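Local atomic coordinates of profilin II (Acanthamoeba castellanii, PDB entry 2ACG), a protein that binds monomeric actin, holding back its polymerization at high concentration and enhancing it at low, and binds PIP2, which inhibits formation of IP3 and DG. Residues A[4-9]-A[17-22]; A[22-27]-A[88-93]; A[82-87]-A[100-105]; A[54-59]-A[67-72]. All coordinates share one frame; numbering follows the deposited sequence.

Contact 1. Residues A[4-9]-A[17-22]; sequences TYVDTN and TQAAII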
loop_
_atom_site.group_PDB
_atom_site.type_symbol
_atom_site.label_atom_id
_atom_site.label_comp_id
_atom_site.label_asym_id
_atom_site.label_seq_id
_atom_site.Cartn_x
_atom_site.Cartn_y
_atom_site.Cartn_z
ATOM N N THR A 4 12.296 -9.590 0.888
ATOM C CA THR A 4 11.917 -10.640 -0.102
ATOM C C THR A 4 10.440 -10.612 -0.351
ATOM O O THR A 4 9.967 -10.869 -1.485
ATOM C CB THR A 4 12.593 -11.997 0.228
ATOM O OG1 THR A 4 11.678 -12.809 1.009
ATOM C CG2 THR A 4 13.933 -11.835 0.980
ATOM N N TYR A 5 9.655 -10.211 0.642
ATOM C CA TYR A 5 8.190 -10.102 0.421
ATOM C C TYR A 5 7.946 -9.023 -0.614
ATOM O O TYR A 5 6.938 -9.041 -1.349
ATOM C CB TYR A 5 7.424 -9.816 1.704
ATOM C CG TYR A 5 7.329 -10.943 2.699
ATOM C CD1 TYR A 5 6.440 -12.005 2.530
ATOM C CD2 TYR A 5 8.106 -10.935 3.848
ATOM C CE1 TYR A 5 6.331 -13.031 3.473
ATOM C CE2 TYR A 5 8.003 -11.932 4.802
ATOM C CZ TYR A 5 7.134 -12.988 4.610
ATOM O OH TYR A 5 7.102 -13.965 5.580
ATOM N N VAL A 6 8.855 -8.050 -0.660
ATOM C CA VAL A 6 8.765 -6.932 -1.595
ATOM C C VAL A 6 9.282 -7.290 -2.993
ATOM O O VAL A 6 8.561 -7.085 -3.985
ATOM C CB VAL A 6 9.427 -5.659 -1.079
ATOM C CG1 VAL A 6 9.351 -4.560 -2.135
ATOM C CG2 VAL A 6 8.850 -5.195 0.232
ATOM N N ASP A 7 10.498 -7.784 -3.035
ATOM C CA ASP A 7 11.159 -8.135 -4.290
ATOM C C ASP A 7 10.479 -9.309 -4.968
ATOM O O ASP A 7 10.342 -9.298 -6.187
ATOM C CB ASP A 7 12.654 -8.451 -4.095
ATOM C CG ASP A 7 13.458 -7.234 -3.685
ATOM O OD1 ASP A 7 13.173 -6.090 -4.046
ATOM O OD2 ASP A 7 14.421 -7.503 -2.947
ATOM N N THR A 8 10.157 -10.305 -4.138
ATOM C CA THR A 8 9.561 -11.515 -4.694
ATOM C C THR A 8 8.069 -11.661 -4.589
ATOM O O THR A 8 7.429 -11.956 -5.617
ATOM C CB THR A 8 10.245 -12.850 -4.154
ATOM O OG1 THR A 8 11.606 -12.895 -4.645
ATOM C CG2 THR A 8 9.428 -14.075 -4.593
ATOM N N ASN A 9 7.536 -11.533 -3.403
ATOM C CA ASN A 9 6.091 -11.722 -3.188
ATOM C C ASN A 9 5.268 -10.595 -3.755
ATOM O O ASN A 9 4.037 -10.776 -3.983
ATOM C CB ASN A 9 5.849 -11.993 -1.710
ATOM C CG ASN A 9 6.447 -13.288 -1.240
ATOM O OD1 ASN A 9 6.080 -14.355 -1.736
ATOM N ND2 ASN A 9 7.332 -13.302 -0.260
ATOM N N THR A 17 4.393 -2.436 -9.698
ATOM C CA THR A 17 5.636 -1.817 -10.085
ATOM C C THR A 17 6.556 -1.439 -8.944
ATOM O O THR A 17 7.767 -1.720 -9.060
ATOM C CB THR A 17 5.473 -0.599 -11.089
ATOM O OG1 THR A 17 4.993 0.547 -10.309
ATOM C CG2 THR A 17 4.559 -0.899 -12.283
ATOM N N GLN A 18 6.045 -0.813 -7.938
ATOM C CA GLN A 18 6.771 -0.354 -6.742
ATOM C C GLN A 18 6.017 -0.869 -5.525
ATOM O O GLN A 18 4.791 -1.064 -5.611
ATOM C CB GLN A 18 6.818 1.186 -6.725
ATOM C CG GLN A 18 7.629 1.800 -7.860
ATOM C CD GLN A 18 9.096 1.400 -7.731
ATOM O OE1 GLN A 18 9.605 1.155 -6.631
ATOM N NE2 GLN A 18 9.779 1.302 -8.866
ATOM N N ALA A 19 6.711 -1.059 -4.420
ATOM C CA ALA A 19 6.037 -1.602 -3.223
ATOM C C ALA A 19 6.841 -1.305 -1.977
ATOM O O ALA A 19 7.997 -0.911 -2.082
ATOM C CB ALA A 19 5.817 -3.104 -3.432
ATOM N N ALA A 20 6.193 -1.502 -0.843
ATOM C CA ALA A 20 6.806 -1.259 0.473
ATOM C C ALA A 20 5.952 -1.933 1.544
ATOM O O ALA A 20 4.827 -2.372 1.273
ATOM C CB ALA A 20 6.888 0.250 0.699
ATOM N N ILE A 21 6.509 -2.038 2.719
ATOM C CA ILE A 21 5.901 -2.609 3.916
ATOM C C ILE A 21 6.246 -1.587 5.018
ATOM O O ILE A 21 7.438 -1.454 5.334
ATOM C CB ILE A 21 6.357 -4.050 4.257
ATOM C CG1 ILE A 21 6.095 -5.042 3.085
ATOM C CG2 ILE A 21 5.670 -4.640 5.541
ATOM C CD1 ILE A 21 6.765 -6.430 3.371
ATOM N N ILE A 22 5.252 -0.882 5.471
ATOM C CA ILE A 22 5.359 0.155 6.519
ATOM C C ILE A 22 4.943 -0.441 7.857
ATOM O O ILE A 22 4.264 -1.489 7.889
ATOM C CB ILE A 22 4.414 1.335 6.094
ATOM C CG1 ILE A 22 5.207 2.605 5.783
ATOM C CG2 ILE A 22 3.184 1.589 6.974
ATOM C CD1 ILE A 22 5.880 2.519 4.391
#

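Contact 2. Residues A[22-27]-A[88-93]; sequences IGHDGN and TVKTSK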
loop_
_atom_site.group_PDB
_atom_site.type_symbol
_atom_site.label_atom_id
_atom_site.label_comp_id
_atom_site.label_asym_id
_atom_site.label_seq_id
_atom_site.Cartn_x
_atom_site.Cartn_y
_atom_site.Cartn_z
ATOM N N ILE A 22 5.252 -0.882 5.471
ATOM C CA ILE A 22 5.359 0.155 6.519
ATOM C C ILE A 22 4.943 -0.441 7.857
ATOM O O ILE A 22 4.264 -1.489 7.889
ATOM C CB ILE A 22 4.414 1.335 6.094
ATOM C CG1 ILE A 22 5.207 2.605 5.783
ATOM C CG2 ILE A 22 3.184 1.589 6.974
ATOM C CD1 ILE A 22 5.880 2.519 4.391
ATOM N N GLY A 23 5.345 0.193 8.917
ATOM C CA GLY A 23 4.980 -0.201 10.308
ATOM C C GLY A 23 3.723 0.621 10.621
ATOM O O GLY A 23 3.464 1.587 9.905
ATOM N N HIS A 24 2.974 0.271 11.666
ATOM C CA HIS A 24 1.736 1.022 11.932
ATOM C C HIS A 24 1.981 2.485 12.238
ATOM O O HIS A 24 1.011 3.265 12.208
ATOM C CB HIS A 24 0.748 0.501 12.970
ATOM C CG HIS A 24 -0.058 -0.659 12.483
ATOM N ND1 HIS A 24 -0.799 -1.463 13.297
ATOM C CD2 HIS A 24 -0.136 -1.170 11.237
ATOM C CE1 HIS A 24 -1.357 -2.420 12.561
ATOM N NE2 HIS A 24 -0.971 -2.256 11.318
ATOM N N ASP A 25 3.225 2.778 12.494
ATOM C CA ASP A 25 3.752 4.110 12.808
ATOM C C ASP A 25 4.101 4.902 11.552
ATOM O O ASP A 25 4.105 6.163 11.584
ATOM C CB ASP A 25 4.920 3.907 13.791
ATOM C CG ASP A 25 6.034 3.031 13.252
ATOM O OD1 ASP A 25 5.863 2.183 12.350
ATOM O OD2 ASP A 25 7.187 3.206 13.740
ATOM N N GLY A 26 4.413 4.280 10.431
ATOM C CA GLY A 26 4.744 5.037 9.211
ATOM C C GLY A 26 6.157 4.776 8.711
ATOM O O GLY A 26 6.485 5.039 7.550
ATOM N N ASN A 27 6.958 4.268 9.606
ATOM C CA ASN A 27 8.357 3.910 9.378
ATOM C C ASN A 27 8.437 2.640 8.541
ATOM O O ASN A 27 7.856 1.644 8.937
ATOM C CB ASN A 27 9.084 3.768 10.734
ATOM C CG ASN A 27 9.178 5.201 11.282
ATOM O OD1 ASN A 27 9.637 6.086 10.557
ATOM N ND2 ASN A 27 8.670 5.405 12.480
ATOM N N THR A 88 -3.389 -0.277 -0.671
ATOM C CA THR A 88 -2.733 -0.293 0.666
ATOM C C THR A 88 -3.591 -1.198 1.568
ATOM O O THR A 88 -4.791 -0.925 1.624
ATOM C CB THR A 88 -2.683 1.153 1.287
ATOM O OG1 THR A 88 -4.059 1.399 1.750
ATOM C CG2 THR A 88 -2.219 2.249 0.329
ATOM N N VAL A 89 -3.009 -2.161 2.234
ATOM C CA VAL A 89 -3.681 -3.100 3.112
ATOM C C VAL A 89 -3.047 -3.249 4.480
ATOM O O VAL A 89 -1.887 -3.647 4.650
ATOM C CB VAL A 89 -3.760 -4.459 2.379
ATOM C CG1 VAL A 89 -4.361 -5.567 3.214
ATOM C CG2 VAL A 89 -4.462 -4.290 1.038
ATOM N N LYS A 90 -3.869 -2.997 5.496
ATOM C CA LYS A 90 -3.479 -3.107 6.896
ATOM C C LYS A 90 -3.513 -4.532 7.432
ATOM O O LYS A 90 -4.494 -5.282 7.263
ATOM C CB LYS A 90 -4.371 -2.245 7.766
ATOM C CG LYS A 90 -4.178 -2.516 9.280
ATOM C CD LYS A 90 -4.985 -1.469 10.030
ATOM C CE LYS A 90 -4.505 -1.180 11.411
ATOM N NZ LYS A 90 -5.057 0.149 11.850
ATOM N N THR A 91 -2.413 -4.871 8.107
ATOM C CA THR A 91 -2.264 -6.204 8.723
ATOM C C THR A 91 -2.287 -5.982 10.225
ATOM O O THR A 91 -2.598 -4.834 10.654
ATOM C CB THR A 91 -1.062 -7.043 8.170
ATOM O OG1 THR A 91 0.176 -6.406 8.598
ATOM C CG2 THR A 91 -1.055 -7.207 6.647
ATOM N N SER A 92 -2.004 -7.007 11.020
ATOM C CA SER A 92 -2.072 -6.737 12.484
ATOM C C SER A 92 -0.890 -5.893 12.934
ATOM O O SER A 92 -1.052 -5.090 13.882
ATOM C CB SER A 92 -2.370 -7.934 13.331
ATOM O OG SER A 92 -1.698 -9.132 13.035
ATOM N N LYS A 93 0.252 -6.029 12.269
ATOM C CA LYS A 93 1.451 -5.268 12.663
ATOM C C LYS A 93 2.059 -4.373 11.614
ATOM O O LYS A 93 2.933 -3.541 11.967
ATOM C CB LYS A 93 2.536 -6.265 13.106
ATOM C CG LYS A 93 2.469 -6.608 14.593
ATOM C CD LYS A 93 3.344 -7.811 14.911
ATOM C CE LYS A 93 3.378 -8.126 16.400
ATOM N NZ LYS A 93 1.990 -8.355 16.869
HETATM O O HOH W 1 3.533 -1.919 13.792
#

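Contact 3. Residues A[82-87]-A[100-105]; sequences GSAGVI and YNEKIQ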
loop_
_atom_site.group_PDB
_atom_site.type_symbol
_atom_site.label_atom_id
_atom_site.label_comp_id
_atom_site.label_asym_id
_atom_site.label_seq_id
_atom_site.Cartn_x
_atom_site.Cartn_y
_atom_site.Cartn_z
ATOM N N GLY A 82 -5.427 8.756 -12.569
ATOM C CA GLY A 82 -5.619 8.469 -14.024
ATOM C C GLY A 82 -5.827 6.950 -14.102
ATOM O O GLY A 82 -6.686 6.425 -13.377
ATOM N N SER A 83 -5.017 6.285 -14.878
ATOM C CA SER A 83 -5.076 4.824 -15.050
ATOM C C SER A 83 -4.029 4.062 -14.263
ATOM O O SER A 83 -3.732 2.883 -14.570
ATOM C CB SER A 83 -5.000 4.514 -16.548
ATOM O OG SER A 83 -4.104 5.463 -17.145
ATOM N N ALA A 84 -3.483 4.663 -13.220
ATOM C CA ALA A 84 -2.482 4.026 -12.325
ATOM C C ALA A 84 -2.943 4.313 -10.894
ATOM O O ALA A 84 -3.842 5.172 -10.710
ATOM C CB ALA A 84 -1.093 4.575 -12.574
ATOM N N GLY A 85 -2.357 3.650 -9.918
ATOM C CA GLY A 85 -2.825 3.927 -8.520
ATOM C C GLY A 85 -2.098 3.028 -7.541
ATOM O O GLY A 85 -1.145 2.355 -7.955
ATOM N N VAL A 86 -2.594 3.015 -6.310
ATOM C CA VAL A 86 -1.977 2.221 -5.235
ATOM C C VAL A 86 -2.998 1.475 -4.376
ATOM O O VAL A 86 -4.090 1.971 -4.066
ATOM C CB VAL A 86 -1.099 3.227 -4.429
ATOM C CG1 VAL A 86 -1.909 4.075 -3.464
ATOM C CG2 VAL A 86 0.100 2.594 -3.746
ATOM N N ILE A 87 -2.582 0.276 -3.958
ATOM C CA ILE A 87 -3.368 -0.609 -3.104
ATOM C C ILE A 87 -2.687 -0.611 -1.730
ATOM O O ILE A 87 -1.477 -0.914 -1.736
ATOM C CB ILE A 87 -3.457 -2.076 -3.652
ATOM C CG1 ILE A 87 -3.929 -2.128 -5.110
ATOM C CG2 ILE A 87 -4.343 -2.984 -2.761
ATOM C CD1 ILE A 87 -5.185 -1.286 -5.473
ATOM N N TYR A 100 0.691 0.416 -9.022
ATOM C CA TYR A 100 0.490 -0.174 -10.350
ATOM C C TYR A 100 0.314 0.965 -11.359
ATOM O O TYR A 100 -0.060 2.077 -10.992
ATOM C CB TYR A 100 -0.686 -1.173 -10.397
ATOM C CG TYR A 100 -2.054 -0.553 -10.339
ATOM C CD1 TYR A 100 -2.682 -0.048 -11.478
ATOM C CD2 TYR A 100 -2.735 -0.435 -9.117
ATOM C CE1 TYR A 100 -3.948 0.553 -11.413
ATOM C CE2 TYR A 100 -3.978 0.191 -9.021
ATOM C CZ TYR A 100 -4.587 0.662 -10.176
ATOM O OH TYR A 100 -5.817 1.252 -10.056
ATOM N N ASN A 101 0.616 0.643 -12.611
ATOM C CA ASN A 101 0.504 1.620 -13.722
ATOM C C ASN A 101 -0.615 1.190 -14.681
ATOM O O ASN A 101 -1.359 0.239 -14.434
ATOM C CB ASN A 101 1.856 1.791 -14.393
ATOM C CG ASN A 101 2.424 0.524 -14.994
ATOM O OD1 ASN A 101 1.728 -0.453 -15.306
ATOM N ND2 ASN A 101 3.758 0.478 -15.186
ATOM N N GLU A 102 -0.654 1.879 -15.808
ATOM C CA GLU A 102 -1.604 1.652 -16.893
ATOM C C GLU A 102 -1.519 0.275 -17.522
ATOM O O GLU A 102 -2.540 -0.207 -18.091
ATOM C CB GLU A 102 -1.434 2.678 -18.006
ATOM C CG GLU A 102 -0.113 3.450 -18.034
ATOM C CD GLU A 102 -0.029 4.525 -16.976
ATOM O OE1 GLU A 102 -0.733 5.535 -16.915
ATOM O OE2 GLU A 102 0.856 4.241 -16.142
ATOM N N LYS A 103 -0.378 -0.365 -17.453
ATOM C CA LYS A 103 -0.197 -1.705 -18.028
ATOM C C LYS A 103 -0.724 -2.800 -17.111
ATOM O O LYS A 103 -0.741 -3.985 -17.532
ATOM C CB LYS A 103 1.257 -1.976 -18.385
ATOM C CG LYS A 103 1.672 -1.398 -19.738
ATOM C CD LYS A 103 1.034 -2.218 -20.875
ATOM C CE LYS A 103 1.555 -1.797 -22.233
ATOM N NZ LYS A 103 1.230 -2.799 -23.284
ATOM N N ILE A 104 -1.119 -2.431 -15.906
ATOM C CA ILE A 104 -1.653 -3.343 -14.892
ATOM C C ILE A 104 -3.065 -2.884 -14.483
ATOM O O ILE A 104 -3.369 -1.691 -14.421
ATOM C CB ILE A 104 -0.742 -3.571 -13.663
ATOM C CG1 ILE A 104 0.757 -3.533 -14.040
ATOM C CG2 ILE A 104 -1.077 -4.911 -12.945
ATOM C CD1 ILE A 104 1.719 -3.375 -12.827
ATOM N N GLN A 105 -3.881 -3.908 -14.257
ATOM C CA GLN A 105 -5.298 -3.765 -13.878
ATOM C C GLN A 105 -5.406 -3.724 -12.354
ATOM O O GLN A 105 -4.716 -4.453 -11.622
ATOM C CB GLN A 105 -6.171 -4.882 -14.448
ATOM C CG GLN A 105 -5.816 -5.370 -15.848
ATOM C CD GLN A 105 -6.949 -6.106 -16.541
ATOM O OE1 GLN A 105 -7.190 -7.311 -16.432
ATOM N NE2 GLN A 105 -7.733 -5.322 -17.319
HETATM O O HOH W 2 -3.291 7.850 -16.480
#

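Contact 4. Residues A[54-59]-A[67-72]; sequences AIRSNG and YVTIRA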
loop_
_atom_site.group_PDB
_atom_site.type_symbol
_atom_site.label_atom_id
_atom_site.label_comp_id
_atom_site.label_asym_id
_atom_site.label_seq_id
_atom_site.Cartn_x
_atom_site.Cartn_y
_atom_site.Cartn_z
ATOM N N ALA A 54 -10.535 12.588 6.287
ATOM C CA ALA A 54 -9.491 13.384 5.676
ATOM C C ALA A 54 -9.033 13.022 4.287
ATOM O O ALA A 54 -8.982 13.928 3.407
ATOM C CB ALA A 54 -8.307 13.469 6.651
ATOM N N ILE A 55 -8.673 11.788 4.018
ATOM C CA ILE A 55 -8.197 11.400 2.678
ATOM C C ILE A 55 -9.324 11.334 1.663
ATOM O O ILE A 55 -9.153 11.557 0.451
ATOM C CB ILE A 55 -7.417 10.043 2.799
ATOM C CG1 ILE A 55 -8.423 8.903 3.096
ATOM C CG2 ILE A 55 -6.282 10.111 3.841
ATOM C CD1 ILE A 55 -7.917 7.512 2.606
ATOM N N ARG A 56 -10.485 10.979 2.169
ATOM C CA ARG A 56 -11.723 10.835 1.382
ATOM C C ARG A 56 -12.006 12.165 0.691
ATOM O O ARG A 56 -12.492 12.172 -0.446
ATOM C CB ARG A 56 -12.896 10.428 2.265
ATOM C CG ARG A 56 -13.904 9.448 1.676
ATOM C CD ARG A 56 -13.417 8.038 1.731
ATOM N NE ARG A 56 -14.112 7.125 0.841
ATOM C CZ ARG A 56 -14.121 7.190 -0.493
ATOM N NH1 ARG A 56 -13.481 8.133 -1.196
ATOM N NH2 ARG A 56 -14.812 6.251 -1.155
ATOM N N SER A 57 -11.665 13.254 1.371
ATOM C CA SER A 57 -11.894 14.602 0.857
ATOM C C SER A 57 -10.709 15.278 0.199
ATOM O O SER A 57 -10.899 15.955 -0.842
ATOM C CB SER A 57 -12.478 15.507 1.948
ATOM O OG SER A 57 -11.467 16.178 2.668
ATOM N N ASN A 58 -9.528 15.136 0.780
ATOM C CA ASN A 58 -8.317 15.763 0.215
ATOM C C ASN A 58 -7.581 14.785 -0.714
ATOM O O ASN A 58 -7.015 15.182 -1.759
ATOM C CB ASN A 58 -7.436 16.372 1.298
ATOM C CG ASN A 58 -8.014 17.463 2.173
ATOM O OD1 ASN A 58 -8.092 18.660 1.826
ATOM N ND2 ASN A 58 -8.412 17.097 3.399
ATOM N N GLY A 59 -7.597 13.524 -0.337
ATOM C CA GLY A 59 -6.901 12.463 -1.111
ATOM C C GLY A 59 -5.699 12.175 -0.188
ATOM O O GLY A 59 -5.768 12.635 0.973
ATOM N N TYR A 67 -2.845 10.812 -4.689
ATOM C CA TYR A 67 -3.817 9.799 -5.132
ATOM C C TYR A 67 -5.216 10.207 -4.708
ATOM O O TYR A 67 -5.422 11.022 -3.785
ATOM C CB TYR A 67 -3.424 8.431 -4.581
ATOM C CG TYR A 67 -2.166 7.870 -5.235
ATOM C CD1 TYR A 67 -2.268 7.237 -6.488
ATOM C CD2 TYR A 67 -0.923 7.928 -4.619
ATOM C CE1 TYR A 67 -1.148 6.682 -7.096
ATOM C CE2 TYR A 67 0.195 7.384 -5.224
ATOM C CZ TYR A 67 0.095 6.769 -6.461
ATOM O OH TYR A 67 1.210 6.228 -7.041
ATOM N N VAL A 68 -6.168 9.609 -5.422
ATOM C CA VAL A 68 -7.585 9.894 -5.084
ATOM C C VAL A 68 -8.236 8.681 -4.440
ATOM O O VAL A 68 -8.111 7.582 -4.967
ATOM C CB VAL A 68 -8.279 10.508 -6.298
ATOM C CG1 VAL A 68 -9.693 10.005 -6.502
ATOM C CG2 VAL A 68 -8.257 12.039 -6.182
ATOM N N THR A 69 -8.905 8.902 -3.301
ATOM C CA THR A 69 -9.592 7.833 -2.563
ATOM C C THR A 69 -10.765 7.234 -3.346
ATOM O O THR A 69 -11.764 7.881 -3.703
ATOM C CB THR A 69 -10.035 8.250 -1.115
ATOM O OG1 THR A 69 -8.952 8.978 -0.482
ATOM C CG2 THR A 69 -10.428 7.066 -0.215
ATOM N N ILE A 70 -10.638 5.945 -3.632
ATOM C CA ILE A 70 -11.661 5.147 -4.313
ATOM C C ILE A 70 -12.426 4.341 -3.203
ATOM O O ILE A 70 -13.637 4.425 -3.050
ATOM C CB ILE A 70 -11.054 4.023 -5.204
ATOM C CG1 ILE A 70 -10.696 4.399 -6.637
ATOM C CG2 ILE A 70 -11.972 2.752 -5.191
ATOM C CD1 ILE A 70 -9.921 3.155 -7.273
ATOM N N ARG A 71 -11.613 3.522 -2.566
ATOM C CA ARG A 71 -12.025 2.608 -1.525
ATOM C C ARG A 71 -11.255 3.044 -0.279
ATOM O O ARG A 71 -10.191 3.598 -0.491
ATOM C CB ARG A 71 -11.761 1.126 -1.760
ATOM C CG ARG A 71 -12.108 0.253 -0.545
ATOM C CD ARG A 71 -11.442 -1.054 -0.649
ATOM N NE ARG A 71 -12.227 -2.150 -1.177
ATOM C CZ ARG A 71 -12.565 -3.195 -0.404
ATOM N NH1 ARG A 71 -12.246 -3.223 0.890
ATOM N NH2 ARG A 71 -13.143 -4.255 -0.925
ATOM N N ALA A 72 -11.860 2.747 0.848
ATOM C CA ALA A 72 -11.265 3.176 2.123
ATOM C C ALA A 72 -12.054 2.649 3.302
ATOM O O ALA A 72 -12.979 3.315 3.785
ATOM C CB ALA A 72 -11.285 4.723 2.094
HETATM O O HOH W 3 -10.220 11.294 -1.843
#

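Contact 1. Residues A[4-9]-A[17-22]
The turn of helix 2-7 that sets Y5 and V6 against A19 and I21 is held by T4 O, which accepts from T8 N at 2.7 Å and from N9 N at 3.2 Å. Across the gap the contact is apolar, and V6 is its centre: its CB faces strand 18-23, and its two methyls part company. CG1, anti to the backbone N (chi1 177°), rests beside A19, 4.0 Å from A19 CB and as near to A19 O. CG2 turns toward the neighbouring residue on the same strand face and lies 4.0 Å from I21 CD1. V6 and I21 thus run alongside each other in opposite senses, V6 CG2 touching both CG1 and CD1 of I21. I21 reaches back toward the helix with its chain nearly straight at chi2, so CD1 also comes within 3.8 Å of Y5 CB. The tyrosine meets I21 with that CB; beyond it the ring swings away from the strand. A20, its CB pointing from the helix, touches T31 of strand 28-31 and F35 of a loop. S32 OG bonds both the backbone N of A19 and the side-chain OE1 of Q18. In the profilin fold the N- and C-terminal helices pack on one face of the central antiparallel sheet: V6 also touches A30 of strand 28-31, while the Y5 ring leans on W2 and on L116, Y119 and L120 of helix 106-123.

Contact 2. Residues A[22-27]-A[88-93]
With CG anti to its carbonyl carbon (chi1 -76°), H24 swings its imidazole from the G23-G26 type I turn onto the loop after strand 84-90, while K90, with CG anti to the backbone N (chi1 169°) and extended beyond, lays its chain beneath the ring. The two side chains cross at about a right angle. K90 CE sits over one imidazole face, 3.6 Å from H24 CE1, in a CH-pi contact. Over the opposite face, toward the rim, lies K93 C, 3.7 Å from H24 NE2. The ring is thus sandwiched between a lysine methylene and a peptide group. At its edge, in plane, H24 NE2 donates a weak, bent bond to T91 O (3.1 Å, 126°), and it has a second weak partner in A94 O. S92 O lies obliquely, 3.0 Å from H24 CE1. One water joins the backbones, accepting from H24 N and donating to K93 O. T91 OG1 and S92 OG instead turn to the C-terminal residue F125. The NE2-H is therefore shared between two carbonyls in weak bonds. K90 NZ, 4.8 Å from H24 NE2, would tend to oppose a positive charge on the ring, the surrounding carbonyl oxygens to favour one.

Contact 3. Residues A[82-87]-A[100-105]
From CB, Y100 turns its ring back over G85: chi1 of 73° puts CG between the backbone N and the carbonyl carbon, the crowded position, and the ring lies flat along strand 84-90. CG and then CD2 pass the carbonyl of the glycine, Y100 CD2 coming to 3.4 Å from G85 O. Along the other edge of the ring, CD1 and CE1 lie under G85 N and A84 CA, on the same face. CE2 ends at I87, whose CD1 approaches the ring edge near its plane, 4.0 Å from Y100 CE2. CZ is 3.7 Å from G85 N, and OH ends beside G85, on the side where a CB would project. G85 has no side chain there, which probably helps the ring lie so close, with G85 N over its centre and G85 CA making a CH-pi contact with the same face. Beneath the ring the two residues form an antiparallel hydrogen-bonded pair: G85 N donates to Y100 O at 3.0 Å, and Y100 N to G85 O at 2.9 Å, the latter nearly along the C=O axis (169°). The chain then leaves the sheet in a type I turn from N101 to I104; N101 OD1 accepts from K103 N in an Asx turn; K103, trimethylated in the native protein, is exposed. One water accepts from S83 N and donates weakly to E102 OE1. On the face carrying the ring, Y100 packs on P106 and A109, and I87 on A109 and V113, all of helix 106-123; V86 points to the other face, against F60 and L62 of strand 60-62.

Contact 4. Residues A[54-59]-A[67-72]
R56 and T69 join the last turn of helix 53-58 to strands 65-69 and 71-72 of the profilin sheet, where a classic beta bulge, I70 and R71 both facing Y78, turns the strand. R56 bends at chi2 and brings its guanidinium back to the bulge. NH1 gives a weak bond to T69 O (3.0 Å, 128°), and R56 NH2 lies 2.9 Å from I70 O. T69 OG1, held anti to its own carbonyl carbon (chi1 -44°), donates to I55 O at 2.7 Å, though the place of that oxygen is less certain. A water completes the link: it accepts from T69 N at 3.1 Å and donates weakly to R56 O and, with the same uncertainty, to I55 O. Within the helix, A54 O takes both N58 N and N58 ND2. R71 turns from the helix toward D73, its salt-bridge partner, and makes a cation-pi contact with Y78. G59, with positive phi, ends the helix with its CA 3.4 Å from Y67 O, so the turn and strand backbones pass at close range. I55 CD1 packs loosely on A72 CB. The threonine methyl lies over a guanidinium face, T69 CG2 being 3.4 Å from R56 NH1.

From the N terminus, contact 1 closes first, folding helix 2-7 back onto strand 18-23 over a seven-residue loop. Contact 2 opens at I22, which it shares with contact 1, and closes a 60-residue excursion by joining the end of strand 18-23 to the end of strand 84-90. Contact 4 lies wholly within that excursion, tying helix 53-58 to strands 65-69 and 71-72 across seven residues. Contact 3 crosses contact 2, since 82-87 falls before 88-93 and 100-105 after it; closing twelve residues, it pairs strand 84-90 with the end of strand 94-100. T17 packs on N101 and I104, linking contacts 1 and 3, and Y67 packs on G85, linking contacts 3 and 4.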